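Local structure of EF-P arginine 32 rhamnosyl-transferase (5NV8) at residues L199-F204 with G212-A217; H226-Q231 with D272-S277. The protein belongs to the EarP family of rhamnosyltransferases, glycosyltransferases associated with elongation factor P. All coordinates share one frame; numbering follows the deposited sequence.

Both contacts are buried, wholly apolar across their segments, and carried by three residues each; they lie on the same side of the chain's centre, with their own centres about 12 Å apart. They share one mixed sheet, in which strands 199-203 and 225-230 are parallel neighbours: the distance of 2.9 Å from L199 O to H226 N fits a backbone hydrogen bond. Interaction 1 is local, between a strand and the helix that follows it, and an indole ring fills it. Interaction 2 bridges 40 intervening residues and is purely aliphatic. Each strand segment also reaches the bound 2'-deoxy-thymidine-beta-l-rhamnose, through F204 just past strand 199-203 and through P230 at the end of strand 225-230.

Interaction 1: residues L199-F204 with G212-A217; sequences LLISLF and GNWLDA. With TRH (2'-deoxy-thymidine-beta-L-rhamnose), chain B.
The indole of W214 meets L203 at its edge, where CD1 lies near the ring plane, while I201 reaches the same six-membered ring obliquely through CG2, 4.1 Å from W214 CH2. W341 and W351 add edge-to-face ring contacts to this indole. The elements joined are the first strand and the helix of a beta-alpha-beta unit made of strand 199-203, helix 211-220 and strand 225-230. With CG anti to the backbone N (chi1 -164°), W214 extends its ring from the helix toward the sheet; this accounts for a closest approach of the CA atoms, L203 to L215, as wide as 11.2 Å. I201 and L203, two residues apart on the strand, both direct their CB toward the helix, whereas S202 between them points away and its OG is hydrogen-bonded to N281 OD1. F280 of the adjoining strand 280-284 also touches both I201 and W214.

Just past the strand, F204 belongs to the pocket of 2'-deoxy-thymidine-beta-l-rhamnose. Over one face of its phenyl ring sits the ligand's methyl carbon C5A, displaced toward the rim and 3.6 Å from F204 CD1.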
loop_
_atom_site.group_PDB
_atom_site.type_symbol
_atom_site.label_atom_id
_atom_site.label_comp_id
_atom_site.label_asym_id
_atom_site.label_seq_id
_atom_site.Cartn_x
_atom_site.Cartn_y
_atom_site.Cartn_z
ATOM N N LEU A 199 -14.432 -1.692 14.143
ATOM C CA LEU A 199 -13.650 -2.070 12.972
ATOM C C LEU A 199 -12.695 -0.937 12.606
ATOM O O LEU A 199 -13.114 0.214 12.468
ATOM C CB LEU A 199 -14.579 -2.389 11.796
ATOM C CG LEU A 199 -13.952 -3.049 10.563
ATOM C CD1 LEU A 199 -13.749 -4.541 10.788
ATOM C CD2 LEU A 199 -14.802 -2.800 9.320
ATOM N N LEU A 200 -11.410 -1.257 12.457
ATOM C CA LEU A 200 -10.372 -0.257 12.217
ATOM C C LEU A 200 -10.037 -0.272 10.731
ATOM O O LEU A 200 -9.668 -1.319 10.191
ATOM C CB LEU A 200 -9.129 -0.547 13.067
ATOM C CG LEU A 200 -8.123 0.575 13.376
ATOM C CD1 LEU A 200 -8.785 1.746 14.106
ATOM C CD2 LEU A 200 -6.901 0.077 14.160
ATOM N N ILE A 201 -10.194 0.875 10.070
ATOM C CA ILE A 201 -10.023 1.012 8.628
ATOM C C ILE A 201 -9.071 2.168 8.362
ATOM O O ILE A 201 -9.315 3.291 8.817
ATOM C CB ILE A 201 -11.366 1.254 7.909
ATOM C CG1 ILE A 201 -12.335 0.092 8.137
ATOM C CG2 ILE A 201 -11.127 1.516 6.421
ATOM C CD1 ILE A 201 -13.700 0.330 7.500
ATOM N N SER A 202 -7.982 1.893 7.658
ATOM C CA SER A 202 -7.113 2.943 7.149
ATOM C C SER A 202 -7.510 3.263 5.714
ATOM O O SER A 202 -7.801 2.361 4.922
ATOM C CB SER A 202 -5.631 2.546 7.210
ATOM O OG SER A 202 -5.316 1.513 6.292
ATOM N N LEU A 203 -7.534 4.550 5.379
ATOM C CA LEU A 203 -7.899 4.981 4.035
ATOM C C LEU A 203 -6.873 5.984 3.537
ATOM O O LEU A 203 -6.650 7.025 4.167
ATOM C CB LEU A 203 -9.309 5.582 3.997
ATOM C CG LEU A 203 -9.593 6.555 2.854
ATOM C CD1 LEU A 203 -9.672 5.798 1.537
ATOM C CD2 LEU A 203 -10.892 7.297 3.098
ATOM N N PHE A 204 -6.257 5.670 2.403
ATOM C CA PHE A 204 -5.233 6.502 1.782
ATOM C C PHE A 204 -5.441 6.397 0.277
ATOM O O PHE A 204 -5.141 5.356 -0.321
ATOM C CB PHE A 204 -3.834 6.039 2.194
ATOM C CG PHE A 204 -2.723 6.601 1.354
ATOM C CD1 PHE A 204 -2.417 7.954 1.383
ATOM C CD2 PHE A 204 -1.969 5.768 0.547
ATOM C CE1 PHE A 204 -1.384 8.464 0.609
ATOM C CE2 PHE A 204 -0.936 6.268 -0.226
ATOM C CZ PHE A 204 -0.643 7.619 -0.197
ATOM N N GLY A 212 -18.321 9.949 -0.071
ATOM C CA GLY A 212 -19.501 10.292 0.707
ATOM C C GLY A 212 -20.436 9.116 0.917
ATOM O O GLY A 212 -20.986 8.937 2.007
ATOM N N ASN A 213 -20.630 8.299 -0.121
ATOM C CA ASN A 213 -21.519 7.148 0.008
ATOM C C ASN A 213 -20.941 6.106 0.961
ATOM O O ASN A 213 -21.689 5.449 1.695
ATOM C CB ASN A 213 -21.788 6.531 -1.365
ATOM C CG ASN A 213 -22.649 7.420 -2.248
ATOM O OD1 ASN A 213 -23.387 8.277 -1.759
ATOM N ND2 ASN A 213 -22.557 7.218 -3.558
ATOM N N TRP A 214 -19.616 5.944 0.969
ATOM C CA TRP A 214 -18.993 4.978 1.870
ATOM C C TRP A 214 -19.093 5.435 3.320
ATOM O O TRP A 214 -19.458 4.651 4.204
ATOM C CB TRP A 214 -17.533 4.757 1.479
ATOM C CG TRP A 214 -16.937 3.524 2.083
ATOM C CD1 TRP A 214 -17.611 2.447 2.576
ATOM C CD2 TRP A 214 -15.544 3.243 2.261
ATOM N NE1 TRP A 214 -16.726 1.511 3.048
ATOM C CE2 TRP A 214 -15.449 1.974 2.865
ATOM C CE3 TRP A 214 -14.368 3.937 1.965
ATOM C CZ2 TRP A 214 -14.227 1.386 3.180
ATOM C CZ3 TRP A 214 -13.154 3.352 2.278
ATOM C CH2 TRP A 214 -13.093 2.089 2.880
ATOM N N LEU A 215 -18.763 6.702 3.583
ATOM C CA LEU A 215 -18.847 7.216 4.946
ATOM C C LEU A 215 -20.285 7.242 5.449
ATOM O O LEU A 215 -20.517 7.113 6.657
ATOM C CB LEU A 215 -18.232 8.612 5.023
ATOM C CG LEU A 215 -16.816 8.785 4.470
ATOM C CD1 LEU A 215 -16.349 10.221 4.668
ATOM C CD2 LEU A 215 -15.846 7.805 5.111
ATOM N N ASP A 216 -21.260 7.409 4.551
ATOM C CA ASP A 216 -22.655 7.281 4.955
ATOM C C ASP A 216 -22.976 5.844 5.352
ATOM O O ASP A 216 -23.764 5.610 6.277
ATOM C CB ASP A 216 -23.579 7.743 3.828
ATOM C CG ASP A 216 -23.559 9.248 3.636
ATOM O OD1 ASP A 216 -23.183 9.968 4.583
ATOM O OD2 ASP A 216 -23.929 9.712 2.535
ATOM N N ALA A 217 -22.373 4.872 4.666
ATOM C CA ALA A 217 -22.590 3.472 5.018
ATOM C C ALA A 217 -21.980 3.142 6.374
ATOM O O ALA A 217 -22.613 2.472 7.198
ATOM C CB ALA A 217 -22.016 2.565 3.929
HETATM O O4P TRH B . -0.405 7.598 -5.326
HETATM P P2 TRH B . 0.948 7.198 -4.863
HETATM O O3P TRH B . 1.635 8.335 -3.940
HETATM O O1 TRH B . 1.950 6.874 -6.083
HETATM C C1 TRH B . 1.452 7.021 -7.429
HETATM C C2 TRH B . 2.491 6.538 -8.451
HETATM O O2 TRH B . 3.819 6.847 -8.025
HETATM C C3 TRH B . 2.275 7.240 -9.797
HETATM O O3 TRH B . 2.875 8.542 -9.759
HETATM C C4 TRH B . 0.789 7.392 -10.050
HETATM O O4 TRH B . 0.172 6.091 -10.018
HETATM O OPP TRH B . 0.865 5.879 -3.933
HETATM P P TRH B . 2.193 5.039 -3.629
HETATM O O1P TRH B . 2.819 4.453 -4.840
HETATM O O2P TRH B . 1.803 3.899 -2.555
HETATM O "O5'" TRH B . 3.197 6.009 -2.828
HETATM C "C5'" TRH B . 2.969 6.284 -1.447
HETATM C "C4'" TRH B . 4.301 6.210 -0.720
HETATM O "O4'" TRH B . 4.150 6.996 0.494
HETATM C "C3'" TRH B . 4.516 4.789 -0.236
HETATM O "O3'" TRH B . 5.865 4.643 0.224
HETATM C "C2'" TRH B . 3.588 4.808 0.957
HETATM C "C1'" TRH B . 4.221 6.032 1.573
HETATM N N11 TRH B . 3.529 6.544 2.777
HETATM C C21 TRH B . 4.256 6.781 3.876
HETATM O O21 TRH B . 5.466 6.564 3.880
HETATM N N31 TRH B . 3.648 7.275 5.027
HETATM C C41 TRH B . 2.282 7.531 5.054
HETATM O O41 TRH B . 1.770 7.964 6.084
HETATM C C51 TRH B . 1.525 7.290 3.915
HETATM C C5A TRH B . 0.160 7.544 3.932
HETATM C C61 TRH B . 2.145 6.799 2.769
#

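Interaction 2: residues H226-Q231 with D272-S277; sequences HLLVPQ and DRLLWS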
loop_
_atom_site.group_PDB
_atom_site.type_symbol
_atom_site.label_atom_id
_atom_site.label_comp_id
_atom_site.label_asym_id
_atom_site.label_seq_id
_atom_site.Cartn_x
_atom_site.Cartn_y
_atom_site.Cartn_z
ATOM N N HIS A 226 -13.845 2.870 13.307
ATOM C CA HIS A 226 -12.786 3.833 13.591
ATOM C C HIS A 226 -11.923 3.959 12.341
ATOM O O HIS A 226 -11.205 3.021 11.980
ATOM C CB HIS A 226 -11.956 3.398 14.797
ATOM C CG HIS A 226 -11.167 4.509 15.420
ATOM N ND1 HIS A 226 -10.835 4.528 16.759
ATOM C CD2 HIS A 226 -10.648 5.642 14.889
ATOM C CE1 HIS A 226 -10.147 5.623 17.024
ATOM N NE2 HIS A 226 -10.019 6.316 15.906
ATOM N N LEU A 227 -11.999 5.114 11.684
ATOM C CA LEU A 227 -11.304 5.358 10.427
ATOM C C LEU A 227 -10.084 6.235 10.675
ATOM O O LEU A 227 -10.200 7.321 11.253
ATOM C CB LEU A 227 -12.240 6.019 9.413
ATOM C CG LEU A 227 -11.717 6.312 8.004
ATOM C CD1 LEU A 227 -11.617 5.041 7.184
ATOM C CD2 LEU A 227 -12.608 7.327 7.300
ATOM N N LEU A 228 -8.921 5.763 10.241
ATOM C CA LEU A 228 -7.663 6.487 10.385
ATOM C C LEU A 228 -7.255 7.028 9.024
ATOM O O LEU A 228 -7.119 6.267 8.062
ATOM C CB LEU A 228 -6.578 5.581 10.968
ATOM C CG LEU A 228 -6.901 5.009 12.353
ATOM C CD1 LEU A 228 -5.792 4.087 12.852
ATOM C CD2 LEU A 228 -7.188 6.102 13.360
ATOM N N VAL A 229 -7.059 8.342 8.946
ATOM C CA VAL A 229 -6.865 9.045 7.690
ATOM C C VAL A 229 -5.571 9.850 7.780
ATOM O O VAL A 229 -5.512 10.895 8.414
ATOM C CB VAL A 229 -8.064 9.968 7.377
ATOM C CG1 VAL A 229 -7.781 10.808 6.147
ATOM C CG2 VAL A 229 -9.332 9.146 7.199
ATOM N N PRO A 230 -4.498 9.367 7.148
ATOM C CA PRO A 230 -3.278 10.176 7.057
ATOM C C PRO A 230 -3.498 11.427 6.218
ATOM O O PRO A 230 -4.421 11.516 5.406
ATOM C CB PRO A 230 -2.274 9.226 6.388
ATOM C CG PRO A 230 -2.808 7.849 6.669
ATOM C CD PRO A 230 -4.301 7.999 6.653
ATOM N N GLN A 231 -2.622 12.409 6.429
ATOM C CA GLN A 231 -2.716 13.674 5.709
ATOM C C GLN A 231 -2.463 13.444 4.224
ATOM O O GLN A 231 -1.417 12.909 3.842
ATOM C CB GLN A 231 -1.720 14.683 6.276
ATOM N N ASP A 272 3.700 0.754 7.689
ATOM C CA ASP A 272 3.514 -0.694 7.739
ATOM C C ASP A 272 2.811 -1.106 9.027
ATOM O O ASP A 272 1.901 -1.943 9.007
ATOM C CB ASP A 272 4.861 -1.410 7.618
ATOM C CG ASP A 272 5.381 -1.448 6.193
ATOM O OD1 ASP A 272 4.564 -1.582 5.255
ATOM O OD2 ASP A 272 6.613 -1.349 6.013
ATOM N N ARG A 273 3.227 -0.530 10.158
ATOM C CA ARG A 273 2.565 -0.817 11.426
ATOM C C ARG A 273 1.099 -0.406 11.380
ATOM O O ARG A 273 0.238 -1.079 11.958
ATOM C CB ARG A 273 3.291 -0.107 12.572
ATOM C CG ARG A 273 4.814 -0.215 12.526
ATOM C CD ARG A 273 5.417 -0.335 13.923
ATOM N NE ARG A 273 5.733 0.970 14.506
ATOM C CZ ARG A 273 5.954 1.180 15.801
ATOM N NH1 ARG A 273 5.894 0.171 16.658
ATOM N NH2 ARG A 273 6.233 2.400 16.241
ATOM N N LEU A 274 0.796 0.696 10.690
ATOM C CA LEU A 274 -0.594 1.096 10.495
ATOM C C LEU A 274 -1.370 0.022 9.741
ATOM O O LEU A 274 -2.441 -0.409 10.182
ATOM C CB LEU A 274 -0.658 2.429 9.750
ATOM C CG LEU A 274 -2.026 3.118 9.708
ATOM C CD1 LEU A 274 -2.596 3.275 11.109
ATOM C CD2 LEU A 274 -1.931 4.463 9.013
ATOM N N LEU A 275 -0.836 -0.425 8.599
ATOM C CA LEU A 275 -1.519 -1.446 7.809
ATOM C C LEU A 275 -1.725 -2.724 8.613
ATOM O O LEU A 275 -2.806 -3.323 8.575
ATOM C CB LEU A 275 -0.728 -1.742 6.534
ATOM C CG LEU A 275 -0.562 -0.606 5.521
ATOM C CD1 LEU A 275 0.342 -1.044 4.377
ATOM C CD2 LEU A 275 -1.914 -0.143 4.991
ATOM N N TRP A 276 -0.699 -3.153 9.355
ATOM C CA TRP A 276 -0.805 -4.364 10.162
ATOM C C TRP A 276 -1.826 -4.229 11.286
ATOM O O TRP A 276 -2.305 -5.249 11.794
ATOM C CB TRP A 276 0.562 -4.726 10.753
ATOM C CG TRP A 276 1.661 -4.860 9.738
ATOM C CD1 TRP A 276 1.518 -5.036 8.390
ATOM C CD2 TRP A 276 3.074 -4.828 9.989
ATOM N NE1 TRP A 276 2.752 -5.117 7.790
ATOM C CE2 TRP A 276 3.722 -4.989 8.748
ATOM C CE3 TRP A 276 3.852 -4.678 11.143
ATOM C CZ2 TRP A 276 5.111 -5.008 8.628
ATOM C CZ3 TRP A 276 5.231 -4.696 11.021
ATOM C CH2 TRP A 276 5.846 -4.862 9.773
ATOM N N SER A 277 -2.174 -3.002 11.681
ATOM C CA SER A 277 -3.024 -2.780 12.843
ATOM C C SER A 277 -4.512 -2.779 12.515
ATOM O O SER A 277 -5.324 -3.125 13.382
ATOM C CB SER A 277 -2.646 -1.457 13.514
ATOM O OG SER A 277 -1.446 -1.595 14.262
#
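L228 and L274 meet methyl to methyl, with CD1 of L228 3.7 Å from CD1 of L274, the closest approach between strand segment 226-231 and helix segment 272-277. The second branch of L274 serves a different partner: its CD2 lies 4.2 Å from CG of P230, so one leucine fork on the helix spans two strand residues. The torsions explain the reach. L274 has CG anti to its backbone N (chi1 -168°), and both of its methyls arrive at the strand; L228 instead sets CG anti to its carbonyl carbon (chi1 -60°), and the two side chains meet at a slant. The CB atoms of L228 and P230 face the helix, while that of V229 between them points away. The CA atoms of L228 and L274 are 8.9 Å apart, a separation filled by these side chains.

In the next shell, L263 of strand 258-263 touches both L228 and L274, extending the apolar patch. The backbone of L228 is hydrogen-bonded to I201 and L203, which fixes it within the sheet. On the helix, S277 OG donates to R273 O over 2.9 Å, tilted 29° from the carbonyl plane; this ties the last turn back on itself. R273 NE forms a salt bridge with D270, and L275 O accepts from N281 ND2, linking the helix end to the strand that follows.

The side chain of P230 is about 4 Å from the bound 2'-deoxy-thymidine-beta-l-rhamnose, which places this end of the contact at the ligand pocket. Helix 268-277 is thus laid on the parallel part of a mixed alpha/beta sheet, against strand 225-230 and its neighbour 258-263, while side chains of R273, W276 and S277 touch helix 169-177.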